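Regulator of Ty1 transposition protein 107 (Saccharomyces cerevisiae, PDB 3T7K) binds histone H2A in its phosphorylated form through C-terminal tandem BRCT repeats during DNA damage repair. Local coordinates at residues I201-K204 with A205-K209. Sequence-based numbering, arbitrary orientation.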
loop_
_atom_site.group_PDB
_atom_site.type_symbol
_atom_site.label_atom_id
_atom_site.label_comp_id
_atom_site.label_asym_id
_atom_site.label_seq_id
_atom_site.Cartn_x
_atom_site.Cartn_y
_atom_site.Cartn_z
ATOM N N ILE C 201 -24.555 -2.060 19.758
ATOM C CA ILE C 201 -23.597 -2.076 20.838
ATOM C C ILE C 201 -24.233 -1.213 21.885
ATOM O O ILE C 201 -24.633 -0.090 21.600
ATOM C CB ILE C 201 -22.261 -1.445 20.426
ATOM C CG1 ILE C 201 -21.618 -2.266 19.310
ATOM C CG2 ILE C 201 -21.331 -1.367 21.622
ATOM C CD1 ILE C 201 -20.315 -1.654 18.758
ATOM N N VAL C 202 -24.366 -1.744 23.091
ATOM C CA VAL C 202 -25.130 -1.054 24.107
ATOM C C VAL C 202 -24.386 -1.012 25.421
ATOM O O VAL C 202 -23.377 -1.693 25.594
ATOM C CB VAL C 202 -26.530 -1.704 24.311
ATOM C CG1 VAL C 202 -27.347 -1.605 23.030
ATOM C CG2 VAL C 202 -26.397 -3.142 24.763
ATOM N N THR C 203 -24.904 -0.193 26.330
ATOM C CA THR C 203 -24.365 -0.018 27.671
ATOM C C THR C 203 -25.274 -0.638 28.742
ATOM O O THR C 203 -24.798 -1.333 29.639
ATOM C CB THR C 203 -24.206 1.485 27.993
ATOM O OG1 THR C 203 -23.199 2.059 27.145
ATOM C CG2 THR C 203 -23.823 1.683 29.451
ATOM N N LYS C 204 -26.581 -0.398 28.639
ATOM C CA LYS C 204 -27.508 -0.744 29.721
ATOM C C LYS C 204 -28.517 -1.834 29.361
ATOM O O LYS C 204 -28.926 -1.959 28.206
ATOM C CB LYS C 204 -28.290 0.496 30.167
ATOM C CG LYS C 204 -27.448 1.664 30.633
ATOM C CD LYS C 204 -28.322 2.910 30.810
ATOM C CE LYS C 204 -29.554 2.595 31.643
ATOM N NZ LYS C 204 -30.506 3.741 31.739
ATOM N N ALA C 205 -28.940 -2.597 30.366
ATOM C CA ALA C 205 -30.016 -3.559 30.194
ATOM C C ALA C 205 -31.281 -2.803 29.808
ATOM O O ALA C 205 -32.162 -3.337 29.131
ATOM C CB ALA C 205 -30.234 -4.342 31.473
ATOM N N SER C 206 -31.360 -1.551 30.237
ATOM C CA SER C 206 -32.498 -0.702 29.910
ATOM C C SER C 206 -32.582 -0.503 28.405
ATOM O O SER C 206 -33.641 -0.165 27.865
ATOM C CB SER C 206 -32.357 0.659 30.594
ATOM O OG SER C 206 -31.873 1.646 29.695
ATOM N N GLN C 207 -31.456 -0.707 27.728
ATOM C CA GLN C 207 -31.394 -0.477 26.292
ATOM C C GLN C 207 -31.699 -1.757 25.527
ATOM O O GLN C 207 -32.313 -1.721 24.460
ATOM C CB GLN C 207 -30.029 0.085 25.897
ATOM C CG GLN C 207 -29.786 1.498 26.405
ATOM C CD GLN C 207 -28.317 1.882 26.382
ATOM O OE1 GLN C 207 -27.434 1.027 26.523
ATOM N NE2 GLN C 207 -28.048 3.172 26.202
ATOM N N VAL C 208 -31.278 -2.888 26.082
ATOM C CA VAL C 208 -31.586 -4.171 25.490
ATOM C C VAL C 208 -33.114 -4.334 25.371
ATOM O O VAL C 208 -33.630 -4.705 24.316
ATOM C CB VAL C 208 -30.974 -5.327 26.313
ATOM C CG1 VAL C 208 -31.383 -6.669 25.745
ATOM C CG2 VAL C 208 -29.440 -5.206 26.357
ATOM N N LYS C 209 -33.833 -4.040 26.448
ATOM C CA LYS C 209 -35.285 -4.202 26.444
ATOM C C LYS C 209 -35.939 -3.318 25.395
ATOM O O LYS C 209 -36.712 -3.790 24.570
ATOM C CB LYS C 209 -35.864 -3.904 27.827
ATOM C CG LYS C 209 -35.259 -4.745 28.934
ATOM C CD LYS C 209 -35.416 -4.050 30.278
ATOM C CE LYS C 209 -35.073 -4.975 31.431
ATOM N NZ LYS C 209 -34.867 -4.210 32.692
#
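The side-chain carbonyl of Gln207 reaches back from the first turn of its helix and accepts hydrogen bonds from two successive backbone amides of the preceding loop. OE1 lies 2.7 Å from Lys204 N in a nearly straight bond (N-H...O angle 169°), although this donor stands above the amide plane; Thr203 N, 2.8 Å from OE1, lies in that plane. With CG anti to its carbonyl carbon (chi1 -68°) and the chain extended beyond it, the buried Gln207 carries its amide across the side chain of Lys204 to the loop. The other end of the amide, NE2, makes a weak hydrogen bond to Asp149 OD2, which also bonds Thr203 OG1, so a single carboxylate oxygen joins loop and glutamine and probably helps to hold the amide. Lys204 occupies the N-cap position; its carbonyl O accepts a hydrogen bond from Gln207 N at 2.9 Å and, weakly, from Val208 N at 3.3 Å. This short loop links strand 198-201 to helix 205-218 in the second repeat of the C-terminal BRCT pair, where a mainly parallel sheet is flanked by helices. On the surface, the bend at chi3 (50°) folds the lysine chain back beside Ser206, bringing CE to 3.2 Å from OG. Inward, Val202 CG2 meets Val208 CG2 at 4.0 Å, the two side chains crossing at about a right angle, and both valines also pack on Leu250 of strand 249-253.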